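Local coordinates for Card1 endonuclease domain-containing protein (Vibrio cholerae, PDB 1XMX) that is of uncharacterised function but may bind nucleic acid, its C-terminal part belonging to the Card1-like endonuclease family of the PDDEXK clan, at residues 21-26 with 136-141; 270-275 with 298-303; 179-184 with 342-347. One frame throughout, in Å; residues are numbered along the deposited sequence.

Interaction 1 (21-26 with 136-141)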
loop_
_atom_site.group_PDB
_atom_site.type_symbol
_atom_site.label_atom_id
_atom_site.label_comp_id
_atom_site.label_asym_id
_atom_site.label_seq_id
_atom_site.Cartn_x
_atom_site.Cartn_y
_atom_site.Cartn_z
ATOM N N LEU A 21 16.451 9.357 -3.338
ATOM C CA LEU A 21 16.765 10.458 -2.395
ATOM C C LEU A 21 16.463 10.132 -0.948
ATOM O O LEU A 21 16.937 10.814 -0.062
ATOM C CB LEU A 21 16.004 11.737 -2.815
ATOM C CG LEU A 21 16.445 12.322 -4.200
ATOM C CD1 LEU A 21 15.386 13.223 -4.717
ATOM C CD2 LEU A 21 17.816 13.064 -4.133
ATOM N N LEU A 22 15.619 9.133 -0.694
ATOM C CA LEU A 22 15.341 8.716 0.667
ATOM C C LEU A 22 16.344 7.693 1.228
ATOM O O LEU A 22 16.326 7.375 2.445
ATOM C CB LEU A 22 13.887 8.182 0.783
ATOM C CG LEU A 22 12.738 9.081 0.318
ATOM C CD1 LEU A 22 11.410 8.415 0.581
ATOM C CD2 LEU A 22 12.785 10.481 0.997
ATOM N N ASP A 23 17.162 7.127 0.335
ATOM C CA ASP A 23 18.110 6.069 0.677
ATOM C C ASP A 23 19.138 6.847 1.461
ATOM O O ASP A 23 19.607 7.904 1.024
ATOM C CB ASP A 23 18.751 5.555 -0.640
ATOM C CG ASP A 23 19.650 4.385 -0.454
ATOM O OD1 ASP A 23 20.574 4.395 0.389
ATOM O OD2 ASP A 23 19.402 3.374 -1.119
ATOM N N HIS A 24 19.551 6.325 2.597
ATOM C CA HIS A 24 20.528 7.051 3.433
ATOM C C HIS A 24 21.893 7.155 2.785
ATOM O O HIS A 24 22.719 7.968 3.238
ATOM C CB HIS A 24 20.713 6.319 4.771
ATOM C CG HIS A 24 19.510 6.375 5.657
ATOM N ND1 HIS A 24 19.513 5.896 6.951
ATOM C CD2 HIS A 24 18.273 6.866 5.438
ATOM C CE1 HIS A 24 18.317 6.077 7.486
ATOM N NE2 HIS A 24 17.553 6.677 6.591
ATOM N N ARG A 25 22.169 6.306 1.787
ATOM C CA ARG A 25 23.500 6.314 1.144
ATOM C C ARG A 25 23.680 7.420 0.106
ATOM O O ARG A 25 24.802 7.731 -0.271
ATOM C CB ARG A 25 23.826 4.949 0.541
ATOM C CG ARG A 25 23.841 3.828 1.587
ATOM C CD ARG A 25 23.863 2.454 0.925
ATOM N NE ARG A 25 22.661 2.302 0.106
ATOM C CZ ARG A 25 22.345 1.195 -0.561
ATOM N NH1 ARG A 25 23.191 0.163 -0.534
ATOM N NH2 ARG A 25 21.194 1.124 -1.253
ATOM N N THR A 26 22.580 8.017 -0.351
ATOM C CA THR A 26 22.619 9.034 -1.412
ATOM C C THR A 26 23.048 10.320 -0.768
ATOM O O THR A 26 22.530 10.706 0.292
ATOM C CB THR A 26 21.250 9.155 -2.114
ATOM O OG1 THR A 26 20.915 7.877 -2.647
ATOM C CG2 THR A 26 21.217 10.212 -3.271
ATOM N N THR A 136 23.182 -0.945 -6.647
ATOM C CA THR A 136 22.812 -1.246 -5.270
ATOM C C THR A 136 21.291 -1.417 -5.217
ATOM O O THR A 136 20.552 -0.978 -6.114
ATOM C CB THR A 136 23.250 -0.103 -4.301
ATOM O OG1 THR A 136 22.716 1.127 -4.756
ATOM C CG2 THR A 136 24.749 0.082 -4.305
ATOM N N GLN A 137 20.817 -2.021 -4.148
ATOM C CA GLN A 137 19.395 -2.235 -3.982
ATOM C C GLN A 137 18.891 -0.952 -3.294
ATOM O O GLN A 137 19.419 -0.544 -2.306
ATOM C CB GLN A 137 19.213 -3.495 -3.117
ATOM C CG GLN A 137 17.858 -3.711 -2.506
ATOM C CD GLN A 137 16.750 -3.740 -3.551
ATOM O OE1 GLN A 137 15.719 -3.098 -3.381
ATOM N NE2 GLN A 137 16.959 -4.516 -4.616
ATOM N N VAL A 138 17.904 -0.265 -3.835
ATOM C CA VAL A 138 17.426 0.950 -3.165
ATOM C C VAL A 138 16.850 0.661 -1.791
ATOM O O VAL A 138 16.103 -0.293 -1.636
ATOM C CB VAL A 138 16.385 1.647 -4.018
ATOM C CG1 VAL A 138 15.850 2.910 -3.282
ATOM C CG2 VAL A 138 17.036 2.011 -5.414
ATOM N N GLN A 139 17.194 1.460 -0.775
ATOM C CA GLN A 139 16.698 1.137 0.565
ATOM C C GLN A 139 15.197 1.357 0.558
ATOM O O GLN A 139 14.686 2.057 -0.323
ATOM C CB GLN A 139 17.340 2.051 1.607
ATOM C CG GLN A 139 18.829 1.801 1.753
ATOM C CD GLN A 139 19.427 2.607 2.865
ATOM O OE1 GLN A 139 18.844 3.581 3.318
ATOM N NE2 GLN A 139 20.575 2.175 3.347
ATOM N N ASP A 140 14.525 0.846 1.592
ATOM C CA ASP A 140 13.085 0.817 1.711
ATOM C C ASP A 140 12.662 1.785 2.797
ATOM O O ASP A 140 12.608 1.425 3.955
ATOM C CB ASP A 140 12.658 -0.620 2.051
ATOM C CG ASP A 140 13.012 -1.604 0.922
ATOM O OD1 ASP A 140 12.900 -1.131 -0.204
ATOM O OD2 ASP A 140 13.426 -2.784 1.152
ATOM N N ARG A 141 12.355 3.020 2.414
ATOM C CA ARG A 141 12.161 4.141 3.344
ATOM C C ARG A 141 10.817 4.846 3.197
ATOM O O ARG A 141 10.246 5.327 4.172
ATOM C CB ARG A 141 13.247 5.198 3.107
ATOM C CG ARG A 141 14.703 4.706 3.336
ATOM C CD ARG A 141 14.906 4.260 4.716
ATOM N NE ARG A 141 16.305 3.878 4.891
ATOM C CZ ARG A 141 16.811 3.375 6.009
ATOM N NH1 ARG A 141 16.018 3.155 7.052
ATOM N NH2 ARG A 141 18.117 3.084 6.072
HETATM O O HOH W 1 22.923 -2.607 -2.015
#
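The amide oxygen of Gln139 takes three N-H groups at once, and two of them belong to a guanidinium that is itself stacked on a histidine ring. Across the contact the backbone N of His24 gives it a nearly straight bond, N to Gln139 OE1 2.9 Å, arriving from above the carbonyl plane. From its own segment Arg141 turns NE and NH2 to the same oxygen, which lies in the guanidinium plane. Held at that edge, the guanidinium of Arg141 lies flat on the imidazole of His24, centres 3.5 Å apart and planes 6° apart. NH2 sits over the ring toward its rim, near ND1 and CE1, in a parallel, offset stack of guanidinium on imidazole; a bend at chi2 (-61°) turns CD of Arg141 on its way there. Nearer its backbone, Arg141 CB packs on Leu22 CB at 3.8 Å.

Asp23 is the other centre of bonding. Its CG stands anti to the backbone N (chi1 -175°), and the carboxylate stacks on the Gln139 amide. OD1 accepts the backbone N of Arg25, closing an Asx turn, while Arg25 NE and NH2 grip one carboxylate oxygen each in a side-on salt bridge. OD2 also receives Gln139 N at 2.9 Å, from above the carboxylate plane. With both oxygens doubly engaged, the carboxylate would tend to stay ionised. The same Arg25 NH2 reaches Gln137 O at 2.7 Å, and a water joins NH1 to Gln137 N.

This network ties the type I turn Asp23-Thr26, just after helix 15-22, to the chain leaving the short edge strand 136-137 of the N-terminal mixed sheet. Val138 packs on Leu125 of neighbouring strand 124-129, while Leu22 rests on Leu50 of helix 40-52.

Interaction 2 (270-275 with 298-303); sequences PTIQDR and TVVNNK
A classic beta bulge interrupts the antiparallel pairing of strand 272-275 with strand 298-300, where Gln273 and Asp274 both face Val299. Gln273 N donates to Val299 O at 2.9 Å, and Val299 N donates to Asp274 O at a longer 3.2 Å. The register therefore differs by one residue between the non-hydrogen-bonded pairs Ile272-Val300 and Arg275-Thr298. On the turn side of the bulge, Asn301 N donates to Thr271 O, an oxygen that also meets the CA of Val300 at 3.1 Å in a CA-H...O contact.

The side chain of Gln273 carries the unusual part of the contact. Its CG is held between the backbone N and the carbonyl carbon (chi1 72°), and from there the extended chain runs across Val299 at a slant, with CD 3.4 Å from Val299 CG1. The amide then meets Asn302 through both of its polar atoms: OE1 accepts Asn302 N at 2.9 Å, and NE2 donates to Asn302 OD1 at 3.0 Å, the two amide planes 79° apart. Gln273 thus braces the type I' turn Val300-Lys303, the tight hairpin connection between strands 288-300 and 303-310 in the sheet of the Card1-like endonuclease domain. NE2 has a second acceptor in Ile142 O, and Asn302 ND2 bonds to Asp123, so the hairpin tip is joined to the N-terminal half of the chain.

On the face carrying Ile272, Val300 and Thr298, Ile272 CG1 lies beside Val300 CG2 at 4.2 Å, and Phe379 of helix 371-380 packs on all three. Thr298 CG2 touches Arg275 CB, whereas Arg275 NE bonds to Gln266 OE1. On the other face Val299 packs against Ile144 and Tyr147 of helix 144-150, and Asp274 OD2 accepts the backbone N of Ile144.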
loop_
_atom_site.group_PDB
_atom_site.type_symbol
_atom_site.label_atom_id
_atom_site.label_comp_id
_atom_site.label_asym_id
_atom_site.label_seq_id
_atom_site.Cartn_x
_atom_site.Cartn_y
_atom_site.Cartn_z
ATOM N N PRO A 270 12.815 -7.253 6.616
ATOM C CA PRO A 270 12.951 -5.765 6.555
ATOM C C PRO A 270 12.443 -5.089 5.280
ATOM O O PRO A 270 12.278 -3.883 5.301
ATOM C CB PRO A 270 14.471 -5.500 6.726
ATOM C CG PRO A 270 15.149 -6.817 6.381
ATOM C CD PRO A 270 14.111 -7.924 6.800
ATOM N N THR A 271 12.180 -5.820 4.196
ATOM C CA THR A 271 11.580 -5.183 2.994
ATOM C C THR A 271 10.164 -4.656 3.278
ATOM O O THR A 271 9.661 -3.886 2.533
ATOM C CB THR A 271 11.536 -6.140 1.758
ATOM O OG1 THR A 271 10.888 -7.378 2.126
ATOM C CG2 THR A 271 12.945 -6.456 1.237
ATOM N N ILE A 272 9.513 -5.091 4.360
ATOM C CA ILE A 272 8.188 -4.556 4.679
ATOM C C ILE A 272 8.483 -3.330 5.502
ATOM O O ILE A 272 8.847 -3.423 6.662
ATOM C CB ILE A 272 7.341 -5.560 5.499
ATOM C CG1 ILE A 272 7.229 -6.900 4.753
ATOM C CG2 ILE A 272 5.955 -4.969 5.815
ATOM C CD1 ILE A 272 6.596 -7.988 5.536
ATOM N N GLN A 273 8.329 -2.170 4.913
ATOM C CA GLN A 273 8.950 -0.997 5.452
ATOM C C GLN A 273 7.873 -0.139 6.138
ATOM O O GLN A 273 8.192 0.773 6.874
ATOM C CB GLN A 273 9.659 -0.301 4.291
ATOM C CG GLN A 273 8.682 0.361 3.305
ATOM C CD GLN A 273 9.255 0.440 1.937
ATOM O OE1 GLN A 273 9.462 -0.582 1.301
ATOM N NE2 GLN A 273 9.552 1.637 1.487
ATOM N N ASP A 274 6.599 -0.459 5.910
ATOM C CA ASP A 274 5.471 0.272 6.500
ATOM C C ASP A 274 4.172 -0.579 6.516
ATOM O O ASP A 274 3.974 -1.406 5.660
ATOM C CB ASP A 274 5.220 1.630 5.815
ATOM C CG ASP A 274 4.403 2.584 6.714
ATOM O OD1 ASP A 274 4.333 2.333 7.936
ATOM O OD2 ASP A 274 3.835 3.576 6.251
ATOM N N ARG A 275 3.280 -0.354 7.471
ATOM C CA ARG A 275 2.037 -1.129 7.528
ATOM C C ARG A 275 1.039 -0.354 8.296
ATOM O O ARG A 275 1.414 0.371 9.218
ATOM C CB ARG A 275 2.202 -2.482 8.223
ATOM C CG ARG A 275 2.844 -2.334 9.560
ATOM C CD ARG A 275 2.920 -3.664 10.389
ATOM N NE ARG A 275 3.788 -3.337 11.513
ATOM C CZ ARG A 275 3.354 -2.833 12.662
ATOM N NH1 ARG A 275 2.053 -2.726 12.884
ATOM N NH2 ARG A 275 4.217 -2.496 13.610
ATOM N N THR A 298 0.379 -2.007 3.188
ATOM C CA THR A 298 1.834 -2.036 3.418
ATOM C C THR A 298 2.605 -1.396 2.261
ATOM O O THR A 298 2.070 -1.193 1.162
ATOM C CB THR A 298 2.386 -3.459 3.595
ATOM O OG1 THR A 298 2.125 -4.213 2.411
ATOM C CG2 THR A 298 1.718 -4.167 4.725
ATOM N N VAL A 299 3.856 -1.032 2.520
ATOM C CA VAL A 299 4.808 -0.823 1.427
ATOM C C VAL A 299 5.891 -1.896 1.635
ATOM O O VAL A 299 6.409 -2.071 2.767
ATOM C CB VAL A 299 5.427 0.632 1.414
ATOM C CG1 VAL A 299 6.401 0.808 0.218
ATOM C CG2 VAL A 299 4.340 1.690 1.327
ATOM N N VAL A 300 6.277 -2.558 0.539
ATOM C CA VAL A 300 7.266 -3.600 0.572
ATOM C C VAL A 300 8.150 -3.429 -0.639
ATOM O O VAL A 300 7.645 -3.382 -1.735
ATOM C CB VAL A 300 6.613 -4.997 0.439
ATOM C CG1 VAL A 300 7.646 -6.088 0.614
ATOM C CG2 VAL A 300 5.384 -5.113 1.445
ATOM N N ASN A 301 9.475 -3.372 -0.428
ATOM C CA ASN A 301 10.414 -3.121 -1.483
ATOM C C ASN A 301 9.978 -1.913 -2.307
ATOM O O ASN A 301 10.010 -1.956 -3.554
ATOM C CB ASN A 301 10.681 -4.350 -2.358
ATOM C CG ASN A 301 11.954 -4.159 -3.220
ATOM O OD1 ASN A 301 12.868 -3.491 -2.806
ATOM N ND2 ASN A 301 11.993 -4.751 -4.389
ATOM N N ASN A 302 9.568 -0.859 -1.596
ATOM C CA ASN A 302 9.147 0.387 -2.205
ATOM C C ASN A 302 7.916 0.275 -3.136
ATOM O O ASN A 302 7.666 1.208 -3.895
ATOM C CB ASN A 302 10.308 1.073 -2.942
ATOM C CG ASN A 302 11.381 1.565 -2.002
ATOM O OD1 ASN A 302 11.096 2.220 -0.986
ATOM N ND2 ASN A 302 12.640 1.236 -2.317
ATOM N N LYS A 303 7.186 -0.865 -3.088
ATOM C CA LYS A 303 5.921 -1.066 -3.823
ATOM C C LYS A 303 4.698 -1.115 -2.846
ATOM O O LYS A 303 4.713 -1.866 -1.838
ATOM C CB LYS A 303 5.982 -2.373 -4.570
ATOM C CG LYS A 303 7.177 -2.543 -5.401
ATOM C CD LYS A 303 7.260 -3.929 -6.022
ATOM C CE LYS A 303 8.627 -4.061 -6.647
ATOM N NZ LYS A 303 8.756 -5.338 -7.296
#

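Interaction 3 (179-184 with 342-347); sequences SNALEL and VSFRPL
The Phe344 ring is approached obliquely by Ala181, has the carbonyl carbon of Leu184 at its edge, near the plane, and carries a water over the centre of one face. Ala181 supplies the closest approach: its CB comes to 3.3 Å from Phe344 CE1, with CD1 a little farther off. At the next corner of the ring, CZ stands 3.4 Å from Ala181 O. Phe344 CG is anti to the backbone N (chi1 176°), and the ring beyond it reaches the start of helix 181-201. The second flat group, the guanidinium of Arg345, has Pro346 CD over the centre of one face and Ala181 O near its plane at one edge.

The water over the phenyl ring supplies the polar link. It donates to Ala181 O at 2.7 Å and to Phe344 O at 2.8 Å, and accepts from Arg345 NH2 at 2.9 Å. A carbonyl in the first turn of the helix is thereby connected to the loop after strand 338-343 without direct hydrogen bonding between the two segments. Leu182 CD2 meets Pro346 CG at 4.3 Å and comes equally near Arg345 NH2. Within the loop, Ser343 OG donates to Arg345 O in its carbonyl plane, on a lone pair, tying down the chain just before Pro346.

Outside the two segments, Trp253 of helix 243-266 meets the Phe344 ring edge-to-face, and Ala181 also touches Leu368. In the fold, then, the loop that follows strand 338-343 of the endonuclease-domain sheet packs on the first turn of helix 181-201 and is joined to it through one water.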
loop_
_atom_site.group_PDB
_atom_site.type_symbol
_atom_site.label_atom_id
_atom_site.label_comp_id
_atom_site.label_asym_id
_atom_site.label_seq_id
_atom_site.Cartn_x
_atom_site.Cartn_y
_atom_site.Cartn_z
ATOM N N SER A 179 -8.225 -20.502 11.493
ATOM C CA SER A 179 -7.727 -21.855 11.232
ATOM C C SER A 179 -8.822 -22.936 11.267
ATOM O O SER A 179 -8.565 -24.074 10.914
ATOM C CB SER A 179 -6.587 -22.202 12.216
ATOM O OG SER A 179 -7.127 -22.505 13.496
ATOM N N ASN A 180 -10.023 -22.570 11.718
ATOM C CA ASN A 180 -11.183 -23.437 11.676
ATOM C C ASN A 180 -12.269 -22.690 10.929
ATOM O O ASN A 180 -13.419 -22.708 11.344
ATOM C CB ASN A 180 -11.668 -23.698 13.110
ATOM C CG ASN A 180 -10.670 -24.487 13.904
ATOM O OD1 ASN A 180 -10.392 -25.620 13.575
ATOM N ND2 ASN A 180 -10.083 -23.878 14.926
ATOM N N ALA A 181 -11.901 -21.991 9.869
ATOM C CA ALA A 181 -12.839 -21.060 9.214
ATOM C C ALA A 181 -14.111 -21.704 8.631
ATOM O O ALA A 181 -15.212 -21.142 8.733
ATOM C CB ALA A 181 -12.126 -20.229 8.141
ATOM N N LEU A 182 -13.957 -22.846 7.969
ATOM C CA LEU A 182 -15.108 -23.510 7.382
ATOM C C LEU A 182 -16.009 -24.036 8.493
ATOM O O LEU A 182 -17.223 -23.937 8.381
ATOM C CB LEU A 182 -14.707 -24.618 6.412
ATOM C CG LEU A 182 -14.054 -24.208 5.092
ATOM C CD1 LEU A 182 -14.061 -25.399 4.201
ATOM C CD2 LEU A 182 -14.833 -23.045 4.468
ATOM N N GLU A 183 -15.414 -24.557 9.576
ATOM C CA GLU A 183 -16.201 -25.067 10.741
ATOM C C GLU A 183 -17.054 -23.971 11.383
ATOM O O GLU A 183 -18.157 -24.206 11.829
ATOM C CB GLU A 183 -15.251 -25.645 11.801
ATOM C CG GLU A 183 -15.933 -26.047 13.135
ATOM C CD GLU A 183 -14.933 -26.281 14.304
ATOM O OE1 GLU A 183 -13.715 -25.980 14.233
ATOM O OE2 GLU A 183 -15.407 -26.782 15.338
ATOM N N LEU A 184 -16.532 -22.752 11.386
ATOM C CA LEU A 184 -17.136 -21.654 12.113
ATOM C C LEU A 184 -17.993 -20.766 11.245
ATOM O O LEU A 184 -18.673 -19.884 11.750
ATOM C CB LEU A 184 -16.035 -20.827 12.799
ATOM C CG LEU A 184 -15.329 -21.592 13.940
ATOM C CD1 LEU A 184 -14.258 -20.715 14.677
ATOM C CD2 LEU A 184 -16.290 -22.094 14.918
ATOM N N VAL A 342 -8.174 -11.171 1.000
ATOM C CA VAL A 342 -8.262 -12.274 1.965
ATOM C C VAL A 342 -9.760 -12.506 2.263
ATOM O O VAL A 342 -10.453 -11.576 2.666
ATOM C CB VAL A 342 -7.456 -11.978 3.256
ATOM C CG1 VAL A 342 -7.675 -13.110 4.296
ATOM C CG2 VAL A 342 -5.915 -11.758 2.893
ATOM N N SER A 343 -10.241 -13.726 2.037
ATOM C CA SER A 343 -11.658 -14.028 2.135
ATOM C C SER A 343 -11.862 -15.176 3.123
ATOM O O SER A 343 -11.229 -16.214 3.003
ATOM C CB SER A 343 -12.223 -14.432 0.769
ATOM O OG SER A 343 -13.637 -14.617 0.864
ATOM N N PHE A 344 -12.723 -14.944 4.113
ATOM C CA PHE A 344 -13.098 -15.927 5.092
ATOM C C PHE A 344 -14.023 -16.981 4.487
ATOM O O PHE A 344 -13.982 -18.164 4.899
ATOM C CB PHE A 344 -13.761 -15.200 6.265
ATOM C CG PHE A 344 -14.300 -16.117 7.351
ATOM C CD1 PHE A 344 -13.432 -16.815 8.193
ATOM C CD2 PHE A 344 -15.652 -16.238 7.551
ATOM C CE1 PHE A 344 -13.924 -17.654 9.205
ATOM C CE2 PHE A 344 -16.140 -17.064 8.550
ATOM C CZ PHE A 344 -15.277 -17.775 9.375
ATOM N N ARG A 345 -14.821 -16.584 3.489
ATOM C CA ARG A 345 -15.743 -17.483 2.849
ATOM C C ARG A 345 -15.196 -18.008 1.531
ATOM O O ARG A 345 -14.407 -17.350 0.895
ATOM C CB ARG A 345 -17.095 -16.775 2.636
ATOM C CG ARG A 345 -17.810 -16.266 3.952
ATOM C CD ARG A 345 -18.939 -17.207 4.434
ATOM N NE ARG A 345 -18.456 -18.436 5.108
ATOM C CZ ARG A 345 -18.810 -19.699 4.805
ATOM N NH1 ARG A 345 -19.692 -19.952 3.842
ATOM N NH2 ARG A 345 -18.278 -20.730 5.466
ATOM N N PRO A 346 -15.651 -19.200 1.099
ATOM C CA PRO A 346 -15.177 -19.850 -0.132
ATOM C C PRO A 346 -15.272 -18.903 -1.314
ATOM O O PRO A 346 -16.123 -18.044 -1.347
ATOM C CB PRO A 346 -16.147 -21.023 -0.317
ATOM C CG PRO A 346 -16.689 -21.282 1.070
ATOM C CD PRO A 346 -16.649 -20.006 1.823
ATOM N N LEU A 347 -14.382 -19.047 -2.287
ATOM C CA LEU A 347 -14.446 -18.198 -3.466
ATOM C C LEU A 347 -14.932 -19.000 -4.678
ATOM O O LEU A 347 -14.409 -20.054 -4.989
ATOM C CB LEU A 347 -13.081 -17.577 -3.732
ATOM C CG LEU A 347 -12.272 -17.268 -2.470
ATOM C CD1 LEU A 347 -11.067 -18.262 -2.297
ATOM C CD2 LEU A 347 -11.841 -15.830 -2.503
HETATM O O HOH W 2 -15.648 -19.782 6.397
#

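Along the chain, interaction 1 closes before the other two open, and interaction 2 falls wholly within the span between residues 184 and 342 that interaction 3 brings together. Interactions 1 and 2 are neighbours, their centres 13 Å apart, and they touch: Gln139 O and Asn302 ND2 probably share a hydrogen bond. Here the chain just after the edge strand of the N-terminal sheet meets the hairpin tip of the endonuclease-domain sheet. Interaction 3 reaches that second sheet too, through strand 338-343, but its centre is about 27 Å from that of interaction 2 and about 40 Å from that of interaction 1. The contacts therefore follow the long molecule from its N-terminal sheet, through the endonuclease-domain sheet, to helix 181-201.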